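Local atomic coordinates of cysteine hydrolase (Pseudomonas syringae pv. phaseolicola 1448A, PDB entry 3IRV), a protein that probably acts as a hydrolase of the isochorismatase-like cysteine hydrolase family, its natural substrate not established. Residues 158-172 against 199-213. Numbering follows the deposited sequence.
With PO4 (phosphate ion), chain C.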
loop_
_atom_site.group_PDB
_atom_site.type_symbol
_atom_site.label_atom_id
_atom_site.label_comp_id
_atom_site.label_asym_id
_atom_site.label_seq_id
_atom_site.Cartn_x
_atom_site.Cartn_y
_atom_site.Cartn_z
ATOM N N ARG A 158 -0.695 -5.214 2.107
ATOM C CA ARG A 158 -1.736 -4.273 2.588
ATOM C C ARG A 158 -3.132 -4.759 2.225
ATOM O O ARG A 158 -4.030 -4.787 3.063
ATOM C CB ARG A 158 -1.526 -2.909 1.953
ATOM C CG ARG A 158 -0.211 -2.269 2.403
ATOM C CD ARG A 158 0.042 -0.985 1.662
ATOM N NE ARG A 158 1.345 -0.405 2.005
ATOM C CZ ARG A 158 1.525 0.823 2.491
ATOM N NH1 ARG A 158 0.494 1.622 2.696
ATOM N NH2 ARG A 158 2.758 1.243 2.788
ATOM N N ASP A 159 -3.297 -5.203 0.977
ATOM C CA ASP A 159 -4.605 -5.694 0.544
ATOM C C ASP A 159 -5.029 -6.995 1.242
ATOM O O ASP A 159 -6.213 -7.216 1.506
ATOM C CB ASP A 159 -4.647 -5.819 -0.983
ATOM C CG ASP A 159 -4.484 -4.457 -1.681
ATOM O OD1 ASP A 159 -4.408 -3.396 -0.984
ATOM O OD2 ASP A 159 -4.467 -4.432 -2.947
ATOM N N GLY A 160 -4.039 -7.822 1.588
ATOM C CA GLY A 160 -4.296 -9.055 2.304
ATOM C C GLY A 160 -4.764 -8.756 3.723
ATOM O O GLY A 160 -5.790 -9.287 4.159
ATOM N N VAL A 161 -4.019 -7.905 4.449
ATOM C CA VAL A 161 -4.428 -7.623 5.839
ATOM C C VAL A 161 -5.814 -6.959 5.901
ATOM O O VAL A 161 -6.615 -7.257 6.805
ATOM C CB VAL A 161 -3.327 -6.840 6.646
ATOM C CG1 VAL A 161 -3.185 -5.393 6.162
ATOM C CG2 VAL A 161 -3.652 -6.897 8.144
ATOM N N HIS A 162 -6.151 -6.129 4.901
ATOM C CA HIS A 162 -7.480 -5.465 4.858
ATOM C C HIS A 162 -8.625 -6.471 4.615
ATOM O O HIS A 162 -9.797 -6.181 4.886
ATOM C CB HIS A 162 -7.488 -4.362 3.799
ATOM C CG HIS A 162 -6.881 -3.078 4.268
ATOM N ND1 HIS A 162 -5.518 -2.882 4.346
ATOM C CD2 HIS A 162 -7.457 -1.949 4.763
ATOM C CE1 HIS A 162 -5.276 -1.661 4.807
ATOM N NE2 HIS A 162 -6.436 -1.075 5.072
ATOM N N ARG A 163 -8.277 -7.643 4.086
ATOM C CA ARG A 163 -9.234 -8.758 3.921
ATOM C C ARG A 163 -9.170 -9.736 5.110
ATOM O O ARG A 163 -9.785 -10.820 5.062
ATOM C CB ARG A 163 -8.896 -9.498 2.639
ATOM C CG ARG A 163 -9.334 -8.740 1.403
ATOM C CD ARG A 163 -8.615 -9.272 0.196
ATOM N NE ARG A 163 -9.173 -8.728 -1.056
ATOM C CZ ARG A 163 -8.895 -7.503 -1.506
ATOM N NH1 ARG A 163 -8.113 -6.678 -0.786
ATOM N NH2 ARG A 163 -9.416 -7.089 -2.656
ATOM N N GLU A 164 -8.408 -9.341 6.153
ATOM C CA GLU A 164 -8.279 -10.068 7.424
ATOM C C GLU A 164 -7.317 -11.282 7.342
ATOM O O GLU A 164 -7.289 -12.128 8.239
ATOM C CB GLU A 164 -9.647 -10.443 8.040
ATOM C CG GLU A 164 -10.476 -9.217 8.502
ATOM C CD GLU A 164 -9.758 -8.354 9.550
ATOM O OE1 GLU A 164 -9.182 -8.917 10.499
ATOM O OE2 GLU A 164 -9.764 -7.106 9.436
ATOM N N TYR A 165 -6.520 -11.350 6.264
ATOM C CA TYR A 165 -5.515 -12.408 6.198
ATOM C C TYR A 165 -4.411 -12.104 7.202
ATOM O O TYR A 165 -4.086 -10.938 7.457
ATOM C CB TYR A 165 -4.906 -12.510 4.795
ATOM C CG TYR A 165 -5.846 -13.106 3.766
ATOM C CD1 TYR A 165 -5.996 -14.491 3.655
ATOM C CD2 TYR A 165 -6.592 -12.292 2.924
ATOM C CE1 TYR A 165 -6.873 -15.070 2.723
ATOM C CE2 TYR A 165 -7.441 -12.853 1.969
ATOM C CZ TYR A 165 -7.583 -14.235 1.888
ATOM O OH TYR A 165 -8.423 -14.788 0.950
ATOM N N LYS A 166 -3.869 -13.187 7.766
ATOM C CA LYS A 166 -2.685 -13.141 8.593
ATOM C C LYS A 166 -1.483 -13.204 7.648
ATOM O O LYS A 166 -1.228 -14.244 6.999
ATOM C CB LYS A 166 -2.726 -14.328 9.567
ATOM C CG LYS A 166 -4.022 -14.348 10.399
ATOM C CD LYS A 166 -4.169 -15.610 11.254
ATOM C CE LYS A 166 -5.399 -15.490 12.141
ATOM N NZ LYS A 166 -5.905 -16.810 12.615
ATOM N N VAL A 167 -0.756 -12.094 7.538
ATOM C CA VAL A 167 0.293 -11.990 6.514
ATOM C C VAL A 167 1.688 -12.084 7.144
ATOM O O VAL A 167 1.970 -11.418 8.147
ATOM C CB VAL A 167 0.178 -10.668 5.731
ATOM C CG1 VAL A 167 1.214 -10.629 4.579
ATOM C CG2 VAL A 167 -1.221 -10.514 5.148
ATOM N N ILE A 168 2.540 -12.911 6.540
ATOM C CA ILE A 168 3.948 -13.042 6.935
ATOM C C ILE A 168 4.790 -12.601 5.750
ATOM O O ILE A 168 4.668 -13.180 4.657
ATOM C CB ILE A 168 4.325 -14.494 7.232
ATOM C CG1 ILE A 168 3.448 -15.052 8.355
ATOM C CG2 ILE A 168 5.800 -14.557 7.610
ATOM C CD1 ILE A 168 3.625 -16.547 8.578
ATOM N N ALA A 169 5.597 -11.555 5.946
ATOM C CA ALA A 169 6.546 -11.116 4.910
ATOM C C ALA A 169 7.931 -11.645 5.253
ATOM O O ALA A 169 8.385 -11.548 6.403
ATOM C CB ALA A 169 6.598 -9.574 4.817
ATOM N N LEU A 170 8.610 -12.185 4.256
ATOM C CA LEU A 170 9.957 -12.752 4.487
ATOM C C LEU A 170 11.029 -11.674 4.239
ATOM O O LEU A 170 11.206 -11.177 3.106
ATOM C CB LEU A 170 10.157 -13.959 3.572
ATOM C CG LEU A 170 9.158 -15.097 3.832
ATOM C CD1 LEU A 170 9.478 -16.255 2.899
ATOM C CD2 LEU A 170 9.197 -15.531 5.289
ATOM N N SER A 171 11.744 -11.296 5.307
ATOM C CA SER A 171 12.763 -10.259 5.222
ATOM C C SER A 171 13.879 -10.536 4.217
ATOM O O SER A 171 14.392 -9.595 3.592
ATOM C CB SER A 171 13.360 -9.984 6.604
ATOM O OG SER A 171 13.941 -11.162 7.099
ATOM N N ASP A 172 14.220 -11.808 4.019
ATOM C CA ASP A 172 15.336 -12.144 3.131
ATOM C C ASP A 172 14.863 -12.707 1.779
ATOM O O ASP A 172 15.664 -13.260 1.001
ATOM C CB ASP A 172 16.296 -13.109 3.844
ATOM C CG ASP A 172 15.657 -14.452 4.172
ATOM O OD1 ASP A 172 14.415 -14.545 4.346
ATOM O OD2 ASP A 172 16.410 -15.449 4.264
ATOM N N THR A 199 7.727 -0.938 8.371
ATOM C CA THR A 199 6.311 -0.604 8.219
ATOM C C THR A 199 5.429 -1.846 8.288
ATOM O O THR A 199 4.420 -1.892 9.002
ATOM C CB THR A 199 6.092 0.124 6.888
ATOM O OG1 THR A 199 6.815 1.360 6.928
ATOM C CG2 THR A 199 4.599 0.437 6.645
ATOM N N ILE A 200 5.828 -2.888 7.563
ATOM C CA ILE A 200 5.057 -4.146 7.635
ATOM C C ILE A 200 4.988 -4.690 9.067
ATOM O O ILE A 200 3.909 -5.083 9.538
ATOM C CB ILE A 200 5.604 -5.206 6.676
ATOM C CG1 ILE A 200 5.507 -4.709 5.232
ATOM C CG2 ILE A 200 4.895 -6.568 6.903
ATOM C CD1 ILE A 200 6.502 -5.461 4.301
ATOM N N ALA A 201 6.134 -4.707 9.771
ATOM C CA ALA A 201 6.148 -5.248 11.134
ATOM C C ALA A 201 5.317 -4.399 12.132
ATOM O O ALA A 201 4.807 -4.917 13.127
ATOM C CB ALA A 201 7.584 -5.359 11.609
ATOM N N TYR A 202 5.192 -3.102 11.858
ATOM C CA TYR A 202 4.466 -2.223 12.783
ATOM C C TYR A 202 2.983 -2.150 12.423
ATOM O O TYR A 202 2.133 -1.959 13.297
ATOM C CB TYR A 202 5.074 -0.819 12.752
ATOM C CG TYR A 202 4.797 0.010 13.989
ATOM C CD1 TYR A 202 5.680 -0.012 15.077
ATOM C CD2 TYR A 202 3.663 0.838 14.063
ATOM C CE1 TYR A 202 5.429 0.772 16.221
ATOM C CE2 TYR A 202 3.409 1.620 15.191
ATOM C CZ TYR A 202 4.292 1.571 16.262
ATOM O OH TYR A 202 4.014 2.348 17.369
ATOM N N GLU A 203 2.673 -2.267 11.128
ATOM C CA GLU A 203 1.320 -1.932 10.654
ATOM C C GLU A 203 0.519 -3.091 10.047
ATOM O O GLU A 203 -0.729 -3.051 10.075
ATOM C CB GLU A 203 1.371 -0.850 9.562
ATOM C CG GLU A 203 2.233 0.373 9.824
ATOM C CD GLU A 203 1.707 1.290 10.916
ATOM O OE1 GLU A 203 0.646 1.011 11.528
ATOM O OE2 GLU A 203 2.393 2.304 11.183
ATOM N N PHE A 204 1.189 -4.057 9.410
ATOM C CA PHE A 204 0.445 -4.978 8.524
ATOM C C PHE A 204 0.500 -6.460 8.870
ATOM O O PHE A 204 -0.390 -7.195 8.451
ATOM C CB PHE A 204 0.881 -4.849 7.046
ATOM C CG PHE A 204 0.897 -3.426 6.516
ATOM C CD1 PHE A 204 -0.175 -2.556 6.747
ATOM C CD2 PHE A 204 1.975 -2.972 5.750
ATOM C CE1 PHE A 204 -0.168 -1.258 6.251
ATOM C CE2 PHE A 204 2.001 -1.673 5.260
ATOM C CZ PHE A 204 0.936 -0.810 5.526
ATOM N N GLY A 205 1.538 -6.920 9.562
ATOM C CA GLY A 205 1.589 -8.355 9.894
ATOM C C GLY A 205 2.937 -8.746 10.486
ATOM O O GLY A 205 3.523 -7.968 11.246
ATOM N N GLU A 206 3.397 -9.945 10.137
ATOM C CA GLU A 206 4.645 -10.478 10.690
ATOM C C GLU A 206 5.779 -10.294 9.683
ATOM O O GLU A 206 5.570 -10.459 8.485
ATOM C CB GLU A 206 4.521 -11.980 10.962
ATOM C CG GLU A 206 5.848 -12.592 11.416
ATOM C CD GLU A 206 5.776 -14.031 11.864
ATOM O OE1 GLU A 206 4.715 -14.700 11.716
ATOM O OE2 GLU A 206 6.821 -14.486 12.401
ATOM N N VAL A 207 6.978 -9.987 10.170
ATOM C CA VAL A 207 8.174 -10.127 9.348
ATOM C C VAL A 207 9.071 -11.201 9.983
ATOM O O VAL A 207 9.322 -11.158 11.205
ATOM C CB VAL A 207 8.948 -8.779 9.221
ATOM C CG1 VAL A 207 10.236 -8.976 8.387
ATOM C CG2 VAL A 207 8.059 -7.732 8.547
ATOM N N THR A 208 9.505 -12.181 9.182
ATOM C CA THR A 208 10.451 -13.171 9.676
ATOM C C THR A 208 11.323 -13.636 8.523
ATOM O O THR A 208 11.157 -13.148 7.403
ATOM C CB THR A 208 9.737 -14.370 10.370
ATOM O OG1 THR A 208 10.702 -15.175 11.075
ATOM C CG2 THR A 208 8.998 -15.237 9.366
ATOM N N THR A 209 12.269 -14.537 8.803
ATOM C CA THR A 209 13.148 -15.043 7.738
ATOM C C THR A 209 12.572 -16.273 7.064
ATOM O O THR A 209 11.744 -17.013 7.650
ATOM C CB THR A 209 14.547 -15.424 8.264
ATOM O OG1 THR A 209 14.401 -16.465 9.233
ATOM C CG2 THR A 209 15.213 -14.208 8.901
ATOM N N THR A 210 13.043 -16.518 5.842
ATOM C CA THR A 210 12.671 -17.731 5.123
ATOM C C THR A 210 12.972 -18.984 5.945
ATOM O O THR A 210 12.112 -19.863 6.074
ATOM C CB THR A 210 13.408 -17.822 3.777
ATOM O OG1 THR A 210 13.104 -16.656 3.016
ATOM C CG2 THR A 210 12.958 -19.037 2.984
ATOM N N ALA A 211 14.171 -19.026 6.534
ATOM C CA ALA A 211 14.585 -20.203 7.328
ATOM C C ALA A 211 13.637 -20.455 8.489
ATOM O O ALA A 211 13.239 -21.592 8.733
ATOM C CB ALA A 211 16.020 -20.060 7.834
ATOM N N GLU A 212 13.251 -19.392 9.195
ATOM C CA GLU A 212 12.336 -19.597 10.325
ATOM C C GLU A 212 10.953 -20.016 9.878
ATOM O O GLU A 212 10.336 -20.874 10.515
ATOM C CB GLU A 212 12.252 -18.410 11.298
ATOM C CG GLU A 212 10.967 -18.383 12.206
ATOM C CD GLU A 212 10.711 -19.645 13.101
ATOM O OE1 GLU A 212 11.574 -20.553 13.267
ATOM O OE2 GLU A 212 9.596 -19.715 13.667
ATOM N N VAL A 213 10.451 -19.456 8.782
ATOM C CA VAL A 213 9.145 -19.917 8.316
ATOM C C VAL A 213 9.143 -21.386 7.837
ATOM O O VAL A 213 8.181 -22.121 8.076
ATOM C CB VAL A 213 8.526 -18.921 7.288
ATOM C CG1 VAL A 213 8.782 -19.326 5.858
ATOM C CG2 VAL A 213 7.024 -18.752 7.565
HETATM P P PO4 C . -8.804 -3.315 -2.438
HETATM O O1 PO4 C . -9.041 -4.366 -3.503
HETATM O O2 PO4 C . -7.911 -3.913 -1.365
HETATM O O3 PO4 C . -8.119 -2.116 -3.069
HETATM O O4 PO4 C . -10.095 -2.843 -1.797
HETATM O O HOH W 1 -1.641 -9.797 8.771
HETATM O O HOH W 2 16.503 -17.504 5.832
#
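Phe204 presents one ring face to Arg158, whose CG sits 3.8 Å from the ring centroid and 19° off its normal, a CH-pi contact; Glu203 CB covers the opposite face and Ile200 CG1 lies at the edge. The Arg158 guanidinium is not stacked flat on this ring: the planes stand 51° apart, with Phe204 CZ over the guanidinium centre. An extended chain from CG to NE carries that group past the ring to a salt bridge with Glu154 and hydrogen bonds to Asn150 O and Thr155 OG1 of the second subunit. Val161 CG2 packs 3.3 Å from Phe204 O; a bridging water donates to Phe204 O and Tyr165 O and accepts from Val167 N.

Beyond Gly205, parallel strands 166-170 and 206-208, linked through helix 189-204, form a beta-alpha-beta crossover of the isochorismatase-type fold. Glu206 N donates to Val167 O at 2.9 Å and 175°, Ala169 N returns a bond to Glu206 O at 2.8 Å, and Thr208 N to Ala169 O and Ser171 N to Thr208 O continue the ladder. Ile168 and Glu206 lie side by side on one face, while Ala169 CB meets Ile200 CG2 on the other.

Asp172 OD1 accepts Thr210 N on its syn side (2.8 Å) and Thr210 OG1 from above the carboxylate plane (2.8 Å); through water, OD2 reaches Ala211 N. Thr209 OG1, the N-cap, accepts from Glu212 N. These links join the corner after strand 166-170 to helix 210-220, whose N-terminus would probably favour the charged carboxylate.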